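Local coordinates for protein caspase subunit p21 (Drosophila melanogaster, PDB 3SIR) that cleaves protein substrates as an executioner cysteine protease of the apoptotic caspase cascade in flies, at residues A[20-25]-A[81-86]; A[74-79]-A[115-120]; A[137-142]-A[176-181]; A[208-213]-A[250-255]. The protein carries 1 engineered substitution. One frame throughout, in Å; residues are numbered along the deposited sequence.

Contact 1: residues A[20-25]-A[81-86]; sequences RGMALI and QNHSDS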
loop_
_atom_site.group_PDB
_atom_site.type_symbol
_atom_site.label_atom_id
_atom_site.label_comp_id
_atom_site.label_asym_id
_atom_site.label_seq_id
_atom_site.Cartn_x
_atom_site.Cartn_y
_atom_site.Cartn_z
ATOM N N ARG A 20 -3.638 17.380 15.189
ATOM C CA ARG A 20 -3.447 16.168 14.401
ATOM C C ARG A 20 -3.912 16.347 12.961
ATOM O O ARG A 20 -3.145 16.148 12.020
ATOM C CB ARG A 20 -4.162 14.978 15.046
ATOM C CG ARG A 20 -4.247 13.744 14.153
ATOM C CD ARG A 20 -3.061 12.802 14.337
ATOM N NE ARG A 20 -2.891 12.373 15.724
ATOM C CZ ARG A 20 -1.782 12.570 16.429
ATOM N NH1 ARG A 20 -0.728 13.137 15.856
ATOM N NH2 ARG A 20 -1.710 12.167 17.692
ATOM N N GLY A 21 -5.165 16.754 12.795
ATOM C CA GLY A 21 -5.696 17.092 11.477
ATOM C C GLY A 21 -7.160 16.718 11.376
ATOM O O GLY A 21 -7.749 16.242 12.345
ATOM N N MET A 22 -7.750 16.939 10.205
ATOM C CA MET A 22 -9.147 16.579 9.968
ATOM C C MET A 22 -9.310 15.085 9.732
ATOM O O MET A 22 -8.557 14.495 8.959
ATOM C CB MET A 22 -9.691 17.309 8.742
ATOM C CG MET A 22 -9.739 18.818 8.869
ATOM S SD MET A 22 -10.201 19.568 7.295
ATOM C CE MET A 22 -9.952 21.294 7.707
ATOM N N ALA A 23 -10.401 14.531 10.246
ATOM C CA ALA A 23 -11.018 13.353 9.648
ATOM C C ALA A 23 -12.324 13.711 8.939
ATOM O O ALA A 23 -13.215 14.325 9.526
ATOM C CB ALA A 23 -11.255 12.281 10.706
ATOM N N LEU A 24 -12.402 13.389 7.652
ATOM C CA LEU A 24 -13.647 13.512 6.905
ATOM C C LEU A 24 -14.200 12.144 6.528
ATOM O O LEU A 24 -13.716 11.503 5.591
ATOM C CB LEU A 24 -13.435 14.355 5.650
ATOM C CG LEU A 24 -12.403 15.474 5.792
ATOM C CD1 LEU A 24 -12.635 16.562 4.750
ATOM C CD2 LEU A 24 -12.436 16.049 7.199
ATOM N N ILE A 25 -15.191 11.686 7.289
ATOM C CA ILE A 25 -15.868 10.428 6.996
ATOM C C ILE A 25 -17.139 10.613 6.166
ATOM O O ILE A 25 -18.147 11.115 6.659
ATOM C CB ILE A 25 -16.237 9.689 8.285
ATOM C CG1 ILE A 25 -14.981 9.455 9.133
ATOM C CG2 ILE A 25 -16.961 8.394 7.958
ATOM C CD1 ILE A 25 -15.269 9.052 10.560
ATOM N N GLN A 81 -8.030 24.424 2.433
ATOM C CA GLN A 81 -7.788 24.987 3.752
ATOM C C GLN A 81 -6.298 25.090 4.038
ATOM O O GLN A 81 -5.473 24.603 3.261
ATOM C CB GLN A 81 -8.485 24.158 4.828
ATOM C CG GLN A 81 -9.927 23.839 4.483
ATOM C CD GLN A 81 -10.767 23.532 5.703
ATOM O OE1 GLN A 81 -10.515 24.046 6.791
ATOM N NE2 GLN A 81 -11.764 22.673 5.530
ATOM N N ASN A 82 -5.968 25.828 5.095
ATOM C CA ASN A 82 -4.599 25.938 5.576
ATOM C C ASN A 82 -4.370 24.952 6.713
ATOM O O ASN A 82 -4.839 25.161 7.835
ATOM C CB ASN A 82 -4.309 27.370 6.039
ATOM C CG ASN A 82 -3.189 27.447 7.068
ATOM O OD1 ASN A 82 -2.484 26.468 7.315
ATOM N ND2 ASN A 82 -3.051 28.607 7.703
ATOM N N HIS A 83 -3.699 23.847 6.396
ATOM C CA HIS A 83 -3.361 22.856 7.405
ATOM C C HIS A 83 -1.925 23.008 7.904
ATOM O O HIS A 83 -1.315 22.038 8.354
ATOM C CB HIS A 83 -3.608 21.451 6.864
ATOM C CG HIS A 83 -4.948 21.283 6.215
ATOM N ND1 HIS A 83 -6.057 20.834 6.899
ATOM C CD2 HIS A 83 -5.359 21.519 4.945
ATOM C CE1 HIS A 83 -7.080 20.747 6.068
ATOM N NE2 HIS A 83 -6.691 21.184 4.883
ATOM N N SER A 84 -1.440 24.246 7.939
ATOM C CA SER A 84 -0.127 24.570 8.502
ATOM C C SER A 84 0.114 23.985 9.892
ATOM O O SER A 84 1.265 23.795 10.293
ATOM C CB SER A 84 0.070 26.088 8.569
ATOM O OG SER A 84 0.289 26.637 7.285
ATOM N N ASP A 85 -0.948 23.921 10.690
ATOM C CA ASP A 85 -0.870 23.447 12.066
ATOM C C ASP A 85 -1.284 21.982 12.174
ATOM O O ASP A 85 -1.475 21.458 13.276
ATOM C CB ASP A 85 -1.770 24.298 12.960
ATOM C CG ASP A 85 -1.348 25.755 12.993
ATOM O OD1 ASP A 85 -0.267 26.071 12.450
ATOM O OD2 ASP A 85 -2.090 26.580 13.569
ATOM N N SER A 86 -1.447 21.336 11.023
ATOM C CA SER A 86 -1.866 19.941 10.974
ATOM C C SER A 86 -0.671 18.989 10.908
ATOM O O SER A 86 0.283 19.225 10.161
ATOM C CB SER A 86 -2.799 19.716 9.777
ATOM O OG SER A 86 -4.093 20.240 10.032
#

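Contact 2: residues A[74-79]-A[115-120]; sequences TIEYSA and WSFFTA. Engineered in segment 74-79: S78 (natural residue Ala).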
loop_
_atom_site.group_PDB
_atom_site.type_symbol
_atom_site.label_atom_id
_atom_site.label_comp_id
_atom_site.label_asym_id
_atom_site.label_seq_id
_atom_site.Cartn_x
_atom_site.Cartn_y
_atom_site.Cartn_z
ATOM N N THR A 74 -16.623 18.369 -1.260
ATOM C CA THR A 74 -16.351 18.584 0.157
ATOM C C THR A 74 -14.875 18.337 0.430
ATOM O O THR A 74 -14.261 18.994 1.271
ATOM C CB THR A 74 -17.188 17.641 1.032
ATOM O OG1 THR A 74 -18.578 17.949 0.867
ATOM C CG2 THR A 74 -16.805 17.796 2.491
ATOM N N ILE A 75 -14.302 17.436 -0.357
ATOM C CA ILE A 75 -12.880 17.146 -0.299
ATOM C C ILE A 75 -12.081 18.285 -0.923
ATOM O O ILE A 75 -11.144 18.801 -0.309
ATOM C CB ILE A 75 -12.565 15.837 -1.037
ATOM C CG1 ILE A 75 -13.305 14.667 -0.382
ATOM C CG2 ILE A 75 -11.064 15.594 -1.081
ATOM C CD1 ILE A 75 -13.081 13.334 -1.075
ATOM N N GLU A 76 -12.487 18.714 -2.115
ATOM C CA GLU A 76 -11.804 19.817 -2.789
ATOM C C GLU A 76 -11.621 21.016 -1.869
ATOM O O GLU A 76 -10.521 21.554 -1.753
ATOM C CB GLU A 76 -12.552 20.251 -4.048
ATOM C CG GLU A 76 -11.803 21.287 -4.877
ATOM C CD GLU A 76 -12.650 21.871 -5.996
ATOM O OE1 GLU A 76 -13.387 21.101 -6.654
ATOM O OE2 GLU A 76 -12.596 23.105 -6.191
ATOM N N TYR A 77 -12.695 21.396 -1.183
ATOM C CA TYR A 77 -12.707 22.602 -0.358
ATOM C C TYR A 77 -11.860 22.493 0.909
ATOM O O TYR A 77 -11.419 23.503 1.454
ATOM C CB TYR A 77 -14.143 22.988 -0.005
ATOM C CG TYR A 77 -14.870 23.659 -1.144
ATOM C CD1 TYR A 77 -14.501 24.930 -1.574
ATOM C CD2 TYR A 77 -15.843 22.980 -1.866
ATOM C CE1 TYR A 77 -15.134 25.535 -2.645
ATOM C CE2 TYR A 77 -16.470 23.568 -2.950
ATOM C CZ TYR A 77 -16.111 24.845 -3.336
ATOM O OH TYR A 77 -16.738 25.431 -4.412
ATOM N N SER A 78 -11.609 21.265 1.350
ATOM C CA SER A 78 -10.792 21.025 2.531
ATOM C C SER A 78 -9.318 20.972 2.151
ATOM O O SER A 78 -8.439 21.308 2.947
ATOM C CB SER A 78 -11.198 19.703 3.174
ATOM O OG SER A 78 -11.740 18.835 2.194
ATOM N N ALA A 79 -9.050 20.493 0.943
ATOM C CA ALA A 79 -7.743 20.693 0.338
ATOM C C ALA A 79 -7.375 22.171 0.411
ATOM O O ALA A 79 -6.224 22.521 0.671
ATOM C CB ALA A 79 -7.751 20.215 -1.105
ATOM N N TRP A 115 -7.152 13.925 -6.488
ATOM C CA TRP A 115 -5.840 13.787 -5.878
ATOM C C TRP A 115 -4.978 15.015 -6.152
ATOM O O TRP A 115 -4.277 15.505 -5.266
ATOM C CB TRP A 115 -5.158 12.522 -6.391
ATOM C CG TRP A 115 -6.143 11.476 -6.809
ATOM C CD1 TRP A 115 -7.016 11.548 -7.855
ATOM C CD2 TRP A 115 -6.436 10.252 -6.125
ATOM N NE1 TRP A 115 -7.788 10.413 -7.907
ATOM C CE2 TRP A 115 -7.459 9.606 -6.849
ATOM C CE3 TRP A 115 -5.959 9.656 -4.953
ATOM C CZ2 TRP A 115 -8.005 8.390 -6.447
ATOM C CZ3 TRP A 115 -6.487 8.435 -4.566
ATOM C CH2 TRP A 115 -7.498 7.816 -5.310
ATOM N N SER A 116 -5.119 15.580 -7.347
ATOM C CA SER A 116 -4.360 16.774 -7.694
ATOM C C SER A 116 -4.485 17.817 -6.592
ATOM O O SER A 116 -3.542 18.558 -6.319
ATOM C CB SER A 116 -4.822 17.359 -9.031
ATOM O OG SER A 116 -6.227 17.525 -9.056
ATOM N N PHE A 117 -5.652 17.872 -5.959
ATOM C CA PHE A 117 -5.940 18.935 -5.002
ATOM C C PHE A 117 -4.979 18.898 -3.824
ATOM O O PHE A 117 -4.821 19.892 -3.117
ATOM C CB PHE A 117 -7.383 18.849 -4.504
ATOM C CG PHE A 117 -8.399 19.059 -5.583
ATOM C CD1 PHE A 117 -8.260 20.104 -6.481
ATOM C CD2 PHE A 117 -9.422 18.148 -5.774
ATOM C CE1 PHE A 117 -9.169 20.278 -7.510
ATOM C CE2 PHE A 117 -10.319 18.303 -6.815
ATOM C CZ PHE A 117 -10.172 19.348 -7.706
ATOM N N PHE A 118 -4.345 17.747 -3.623
ATOM C CA PHE A 118 -3.599 17.482 -2.398
ATOM C C PHE A 118 -2.087 17.441 -2.626
ATOM O O PHE A 118 -1.315 17.361 -1.670
ATOM C CB PHE A 118 -4.068 16.171 -1.760
ATOM C CG PHE A 118 -5.485 16.208 -1.261
ATOM C CD1 PHE A 118 -5.790 16.805 -0.050
ATOM C CD2 PHE A 118 -6.514 15.652 -2.005
ATOM C CE1 PHE A 118 -7.100 16.876 0.396
ATOM C CE2 PHE A 118 -7.828 15.708 -1.559
ATOM C CZ PHE A 118 -8.122 16.333 -0.362
ATOM N N THR A 119 -1.653 17.441 -3.883
ATOM C CA THR A 119 -0.221 17.389 -4.155
ATOM C C THR A 119 0.473 18.421 -3.269
ATOM O O THR A 119 -0.196 19.248 -2.647
ATOM C CB THR A 119 0.107 17.666 -5.635
ATOM O OG1 THR A 119 -0.100 19.053 -5.925
ATOM C CG2 THR A 119 -0.764 16.826 -6.546
ATOM N N ALA A 120 1.800 18.366 -3.195
ATOM C CA ALA A 120 2.562 19.408 -2.507
ATOM C C ALA A 120 2.462 20.760 -3.215
ATOM O O ALA A 120 2.331 21.806 -2.570
ATOM C CB ALA A 120 4.014 18.990 -2.351
#

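Contact 3: residues A[137-142]-A[176-181]; sequences ACQGDR and YSTVPG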
loop_
_atom_site.group_PDB
_atom_site.type_symbol
_atom_site.label_atom_id
_atom_site.label_comp_id
_atom_site.label_asym_id
_atom_site.label_seq_id
_atom_site.Cartn_x
_atom_site.Cartn_y
_atom_site.Cartn_z
ATOM N N ALA A 137 -15.256 0.183 -0.785
ATOM C CA ALA A 137 -15.879 0.216 -2.105
ATOM C C ALA A 137 -16.655 -1.067 -2.360
ATOM O O ALA A 137 -16.769 -1.916 -1.478
ATOM C CB ALA A 137 -14.830 0.426 -3.186
ATOM N N CYS A 138 -17.200 -1.194 -3.565
ATOM C CA CYS A 138 -18.041 -2.332 -3.912
ATOM C C CYS A 138 -17.230 -3.343 -4.707
ATOM O O CYS A 138 -16.304 -2.969 -5.432
ATOM C CB CYS A 138 -19.233 -1.872 -4.753
ATOM S SG CYS A 138 -20.715 -1.454 -3.814
ATOM N N GLN A 139 -17.634 -4.608 -4.636
ATOM C CA GLN A 139 -16.960 -5.663 -5.381
ATOM C C GLN A 139 -17.321 -5.595 -6.861
ATOM O O GLN A 139 -17.366 -6.613 -7.553
ATOM C CB GLN A 139 -17.288 -7.043 -4.801
ATOM C CG GLN A 139 -16.079 -7.773 -4.222
ATOM C CD GLN A 139 -16.466 -8.977 -3.377
ATOM O OE1 GLN A 139 -17.358 -9.747 -3.743
ATOM N NE2 GLN A 139 -15.801 -9.140 -2.237
ATOM N N GLY A 140 -17.598 -4.387 -7.339
ATOM C CA GLY A 140 -17.798 -4.159 -8.763
ATOM C C GLY A 140 -16.940 -3.014 -9.250
ATOM O O GLY A 140 -16.655 -2.901 -10.439
ATOM N N ASP A 141 -16.523 -2.160 -8.324
ATOM C CA ASP A 141 -15.529 -1.135 -8.614
ATOM C C ASP A 141 -14.156 -1.748 -8.878
ATOM O O ASP A 141 -13.940 -2.928 -8.609
ATOM C CB ASP A 141 -15.465 -0.123 -7.471
ATOM C CG ASP A 141 -16.801 0.551 -7.224
ATOM O OD1 ASP A 141 -17.155 1.467 -7.995
ATOM O OD2 ASP A 141 -17.544 0.101 -6.328
ATOM N N ARG A 142 -13.276 -0.982 -9.516
ATOM C CA ARG A 142 -11.921 -1.440 -9.795
ATOM C C ARG A 142 -10.930 -0.676 -8.926
ATOM O O ARG A 142 -11.188 0.463 -8.538
ATOM C CB ARG A 142 -11.574 -1.234 -11.273
ATOM C CG ARG A 142 -12.632 -1.723 -12.255
ATOM C CD ARG A 142 -12.811 -0.751 -13.415
ATOM N NE ARG A 142 -12.058 -1.153 -14.601
ATOM C CZ ARG A 142 -11.811 -0.357 -15.640
ATOM N NH1 ARG A 142 -12.247 0.896 -15.641
ATOM N NH2 ARG A 142 -11.142 -0.818 -16.689
ATOM N N TYR A 176 -7.667 0.184 1.095
ATOM C CA TYR A 176 -8.794 -0.064 0.206
ATOM C C TYR A 176 -9.348 -1.478 0.351
ATOM O O TYR A 176 -8.605 -2.457 0.282
ATOM C CB TYR A 176 -8.395 0.199 -1.245
ATOM C CG TYR A 176 -9.503 -0.059 -2.238
ATOM C CD1 TYR A 176 -10.121 0.990 -2.907
ATOM C CD2 TYR A 176 -9.902 -1.355 -2.541
ATOM C CE1 TYR A 176 -11.119 0.756 -3.831
ATOM C CE2 TYR A 176 -10.872 -1.600 -3.494
ATOM C CZ TYR A 176 -11.494 -0.540 -4.116
ATOM O OH TYR A 176 -12.529 -0.776 -4.988
ATOM N N SER A 177 -10.657 -1.576 0.566
ATOM C CA SER A 177 -11.339 -2.863 0.603
ATOM C C SER A 177 -12.652 -2.803 -0.173
ATOM O O SER A 177 -13.182 -1.721 -0.442
ATOM C CB SER A 177 -11.597 -3.295 2.050
ATOM O OG SER A 177 -11.936 -4.671 2.129
ATOM N N THR A 178 -13.165 -3.977 -0.531
ATOM C CA THR A 178 -14.403 -4.085 -1.297
ATOM C C THR A 178 -15.523 -4.583 -0.400
ATOM O O THR A 178 -15.378 -5.611 0.254
ATOM C CB THR A 178 -14.250 -5.100 -2.434
ATOM O OG1 THR A 178 -13.362 -6.145 -2.012
ATOM C CG2 THR A 178 -13.695 -4.423 -3.679
ATOM N N VAL A 179 -16.654 -3.886 -0.426
ATOM C CA VAL A 179 -17.900 -4.371 0.161
ATOM C C VAL A 179 -18.756 -5.104 -0.882
ATOM O O VAL A 179 -18.795 -4.713 -2.048
ATOM C CB VAL A 179 -18.686 -3.190 0.789
ATOM C CG1 VAL A 179 -19.935 -2.854 -0.018
ATOM C CG2 VAL A 179 -19.016 -3.463 2.254
ATOM N N PRO A 180 -19.356 -6.242 -0.502
ATOM C CA PRO A 180 -20.166 -6.971 -1.478
ATOM C C PRO A 180 -21.436 -6.199 -1.813
ATOM O O PRO A 180 -22.159 -5.783 -0.905
ATOM C CB PRO A 180 -20.536 -8.249 -0.726
ATOM C CG PRO A 180 -20.647 -7.796 0.688
ATOM C CD PRO A 180 -19.575 -6.741 0.867
ATOM N N GLY A 181 -21.705 -6.010 -3.099
ATOM C CA GLY A 181 -22.893 -5.277 -3.519
ATOM C C GLY A 181 -24.036 -6.143 -4.021
ATOM O O GLY A 181 -24.690 -5.803 -5.006
#

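Contact 4: residues A[208-213]-A[250-255]; sequences RLDILT and TRILRF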
loop_
_atom_site.group_PDB
_atom_site.type_symbol
_atom_site.label_atom_id
_atom_site.label_comp_id
_atom_site.label_asym_id
_atom_site.label_seq_id
_atom_site.Cartn_x
_atom_site.Cartn_y
_atom_site.Cartn_z
ATOM N N ARG A 208 0.889 2.783 19.716
ATOM C CA ARG A 208 2.055 1.971 20.034
ATOM C C ARG A 208 2.948 1.773 18.811
ATOM O O ARG A 208 4.162 1.616 18.943
ATOM C CB ARG A 208 1.615 0.620 20.606
ATOM C CG ARG A 208 0.535 0.723 21.682
ATOM C CD ARG A 208 0.205 -0.636 22.289
ATOM N NE ARG A 208 -0.210 -0.523 23.685
ATOM C CZ ARG A 208 -0.351 -1.553 24.514
ATOM N NH1 ARG A 208 -0.169 -2.793 24.077
ATOM N NH2 ARG A 208 -0.665 -1.345 25.787
ATOM N N LEU A 209 2.368 1.930 17.625
ATOM C CA LEU A 209 2.825 1.221 16.432
ATOM C C LEU A 209 2.765 2.109 15.191
ATOM O O LEU A 209 1.852 2.922 15.046
ATOM C CB LEU A 209 1.967 -0.026 16.208
ATOM C CG LEU A 209 2.578 -1.365 16.616
ATOM C CD1 LEU A 209 1.521 -2.453 16.520
ATOM C CD2 LEU A 209 3.761 -1.681 15.720
ATOM N N ASP A 210 3.670 1.871 14.247
ATOM C CA ASP A 210 3.730 2.682 13.035
ATOM C C ASP A 210 2.729 2.202 11.987
ATOM O O ASP A 210 2.388 1.020 11.940
ATOM C CB ASP A 210 5.154 2.710 12.468
ATOM C CG ASP A 210 5.419 1.587 11.482
ATOM O OD1 ASP A 210 5.508 1.871 10.267
ATOM O OD2 ASP A 210 5.594 0.431 11.923
ATOM N N ILE A 211 2.239 3.130 11.171
ATOM C CA ILE A 211 0.991 2.934 10.442
ATOM C C ILE A 211 0.963 1.629 9.643
ATOM O O ILE A 211 -0.053 0.930 9.615
ATOM C CB ILE A 211 0.693 4.126 9.516
ATOM C CG1 ILE A 211 -0.709 4.009 8.908
ATOM C CG2 ILE A 211 1.754 4.243 8.437
ATOM C CD1 ILE A 211 -1.829 4.217 9.908
ATOM N N LEU A 212 2.105 1.263 9.068
ATOM C CA LEU A 212 2.153 0.191 8.079
ATOM C C LEU A 212 2.168 -1.195 8.724
ATOM O O LEU A 212 1.724 -2.176 8.120
ATOM C CB LEU A 212 3.363 0.357 7.158
ATOM C CG LEU A 212 3.342 1.540 6.188
ATOM C CD1 LEU A 212 4.701 1.705 5.523
ATOM C CD2 LEU A 212 2.242 1.385 5.147
ATOM N N THR A 213 2.674 -1.266 9.953
ATOM C CA THR A 213 2.567 -2.477 10.761
ATOM C C THR A 213 1.233 -2.525 11.504
ATOM O O THR A 213 0.740 -3.598 11.855
ATOM C CB THR A 213 3.715 -2.588 11.786
ATOM O OG1 THR A 213 3.596 -1.532 12.741
ATOM C CG2 THR A 213 5.076 -2.482 11.105
ATOM N N THR A 250 6.843 8.690 2.462
ATOM C CA THR A 250 8.291 8.826 2.436
ATOM C C THR A 250 8.927 8.593 3.808
ATOM O O THR A 250 10.155 8.555 3.917
ATOM C CB THR A 250 8.714 10.203 1.890
ATOM O OG1 THR A 250 8.007 11.229 2.596
ATOM C CG2 THR A 250 8.397 10.310 0.403
ATOM N N ARG A 251 8.101 8.329 4.822
ATOM C CA ARG A 251 8.562 8.277 6.210
ATOM C C ARG A 251 7.669 7.435 7.118
ATOM O O ARG A 251 6.484 7.251 6.846
ATOM C CB ARG A 251 8.692 9.690 6.791
ATOM C CG ARG A 251 8.968 10.779 5.760
ATOM C CD ARG A 251 9.826 11.891 6.343
ATOM N NE ARG A 251 9.412 13.209 5.871
ATOM C CZ ARG A 251 9.829 14.357 6.394
ATOM N NH1 ARG A 251 10.727 14.353 7.370
ATOM N NH2 ARG A 251 9.325 15.507 5.961
ATOM N N ILE A 252 8.210 7.055 8.272
ATOM C CA ILE A 252 7.472 6.304 9.285
ATOM C C ILE A 252 6.449 7.176 10.000
ATOM O O ILE A 252 6.815 8.057 10.785
ATOM C CB ILE A 252 8.428 5.760 10.364
ATOM C CG1 ILE A 252 9.511 4.889 9.729
ATOM C CG2 ILE A 252 7.669 5.007 11.449
ATOM C CD1 ILE A 252 10.783 4.842 10.540
ATOM N N LEU A 253 5.179 6.806 9.870
ATOM C CA LEU A 253 4.096 7.567 10.483
ATOM C C LEU A 253 3.673 6.920 11.798
ATOM O O LEU A 253 3.318 5.746 11.830
ATOM C CB LEU A 253 2.910 7.667 9.518
ATOM C CG LEU A 253 1.534 8.107 10.028
ATOM C CD1 LEU A 253 1.663 9.080 11.178
ATOM C CD2 LEU A 253 0.742 8.743 8.896
ATOM N N ARG A 254 3.709 7.688 12.881
ATOM C CA ARG A 254 3.235 7.203 14.173
ATOM C C ARG A 254 2.539 8.305 14.968
ATOM O O ARG A 254 3.141 9.332 15.287
ATOM C CB ARG A 254 4.386 6.612 14.988
ATOM C CG ARG A 254 3.939 5.666 16.091
ATOM C CD ARG A 254 5.128 5.132 16.872
ATOM N NE ARG A 254 5.946 4.216 16.078
ATOM C CZ ARG A 254 6.731 4.590 15.072
ATOM N NH1 ARG A 254 6.767 5.859 14.688
ATOM N NH2 ARG A 254 7.460 3.687 14.428
ATOM N N PHE A 255 1.257 8.092 15.250
ATOM C CA PHE A 255 0.450 9.055 15.988
ATOM C C PHE A 255 0.974 9.193 17.409
ATOM O O PHE A 255 0.511 8.501 18.315
ATOM C CB PHE A 255 -1.012 8.606 16.021
ATOM C CG PHE A 255 -1.622 8.420 14.659
ATOM C CD1 PHE A 255 -2.019 9.514 13.907
ATOM C CD2 PHE A 255 -1.826 7.151 14.144
ATOM C CE1 PHE A 255 -2.570 9.348 12.653
ATOM C CE2 PHE A 255 -2.406 6.975 12.900
ATOM C CZ PHE A 255 -2.771 8.077 12.151
#

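Contact 1: residues A[20-25]-A[81-86]
This contact belongs to the central sheet of the caspase alpha/beta fold. Strand 19-28 lies beside the loop that leaves helix 68-79 and turns into strand 86-95, its parallel neighbour in the sheet. The loop ends in a type I beta turn from H83 to S86, closed by the backbone bond S86 N to H83 O at 2.8 Å. The side chain of M22 carries most of the contact. Its CG is anti to the carbonyl carbon (chi1 -64°), and the chain beyond is extended, so sulfur and methyl reach straight out to the loop. M22 SD meets the edge of the H83 imidazole, 3.6 Å from H83 CE1 and in the ring plane. This is a sulfur-aromatic approach at the edge, not over a face. The methyl CE goes further and ends against the carboxamide of Q81, an exposed residue. H83 is itself held by a hydrogen bond from NE2 to the backbone O of the engineered S78, at the end of helix 68-79. That bond is consistent with the ring being held with its CE1 edge toward the sulfur. M22 also keeps its strand place by backbone hydrogen bonding with L90. Next to M22, G21 has phi 146° and psi -178°, where a CB would be jammed against R20 O. G21 CA lies 3.8 Å from S86 OG.

Contact 2: residues A[74-79]-A[115-120]
Helix 68-79, one of the helices that cover a face of the caspase sheet, packs its last turns on a short 3-10 segment, 116-118. The buried part is the tight one. A79 points into the other segment, and its CB sits in the angle between two successive phenylalanines. A79 CB lies 3.7 Å from F117 CB and 3.7 Å from F118 CE1. Over the F118 ring the methyl is a CH-pi contact, 25° off the ring normal and shifted toward the rim. I75 meets the same ring differently. Its CG2, anti to the backbone N, comes in at the edge near CZ and CE2, in the ring plane. F118 is thus met on one face by A79 and on its rim by I75. Beyond the two segments, F118 touches F172 of strand 172-179, and I75 touches F26 of strand 19-28. Both therefore join this contact to the sheet. The engineered S78 is buried and touches L24 of strand 19-28.

The other side is more open, with E76 and F117 both partly exposed. Here the F117 ring lies against the aliphatic part of E76. With CG anti to the backbone N (chi1 -173°), the glutamate chain extends across the ring, and its carboxylate plane is turned 26° from the ring plane. On the opposite face, S116 OG stands above the ring centre while hydrogen-bonded to N113 O. E76 CG sits close to the ring normal, 3.7 Å from the F117 centroid.

Contact 3: residues A[137-142]-A[176-181]
A137 O is gripped twice by the neighbouring strand. V179 N gives it a nearly straight hydrogen bond (173° at the hydrogen), close to the C=O axis, and T178 CA adds a CA-H...O contact. A137 N donates in turn to S177 O at 2.8 Å, in the carbonyl plane. A third bond, Q139 N to V179 O, is also 2.8 Å but more bent, with the donor above the carbonyl plane. These bonds join the parallel strands 131-138 and 172-179 where both end. In the caspase fold this end of the sheet bears the active site, and C138, in the family's ACxG signature, is probably the catalytic nucleophile. Its side chain shares a face of the sheet with V179, C138 SG lying 4.1 Å from V179 CG1. The V179 side chain is about 6 Å from that of H96, the probable catalytic histidine. On the face of A137 and T178, the ring of Y176 reaches across, with Y176 CZ 3.6 Å from A137 CB. Beyond C138 the loop folds back on itself. D141 N donates to C138 O, and D141 OD2 accepts from C138 N at 3.1 Å with its anti lone pair. Q139 CG rests on T178 CB at 3.7 Å.

Contact 4: residues A[208-213]-A[250-255]
The two backbones run obliquely, the direction CA 208 to 211 lying 124° from CA 252 to 255, and one hydrogen bond ties them. I211 N donates to L253 O at 2.9 Å, nearly along the C=O axis. The acceptor is a carbonyl from outside the helix, taken by the first N-H of helix 211-223. D210 stands just before, at the N-cap position, and its CA adds a CA-H...O contact to the same L253 O.

Beside this bond R254 runs along L209 and lays its guanidinium over D210 CB. Its CG is anti to the backbone N, and the chain bends at chi3 (-69°). R254 CG passes 3.6 Å from L209 O, and the guanidinium then turns one face to D210 CB. That carbon lies offset toward the rim, near NH2. The D210 carboxylate is no salt-bridge partner. D210 OD2 is 4.5 Å from R254 NH2 and well out of the guanidinium plane, so the two charges can attract only at a distance.

Helix 211-223 lies at the dimer interface of the caspase. L212 packs on T216 of the second subunit, and I252 on F217 of that subunit. Within the chain, I252 CG2, anti to the backbone N, touches D210 CB at 3.6 Å; the two side chains cross obliquely. I211 points toward the other segment and makes the apolar part of the contact with L253 and F255. I211 CG2, in the crowded position between N and carbonyl carbon, meets L253 CB at 3.8 Å. The CG1 branch is anti to the backbone N and carries I211 CD1 to the F255 ring, 4.1 Å from F255 CE2.

All four contacts lie in one caspase domain. Contacts 1 and 2 alternate along the chain: contact 2 takes the end of helix 68-79 and contact 1 the loop that follows it. Their centres are about 11 Å apart, and they touch where L24 and M22 pack on the engineered S78. Contact 3 follows, then contact 4. Contact 3 is remote from contact 1, with centres about 27 Å apart, yet both reach the same sheet. Contact 3 holds the probable catalytic cysteine; contacts 1, 2 and 4 lie away from the annotated sites. Contact 4 lies about 18 Å from contact 1, centre to centre. R20 of strand 19-28 packs there on F255, near the end of the modelled chain.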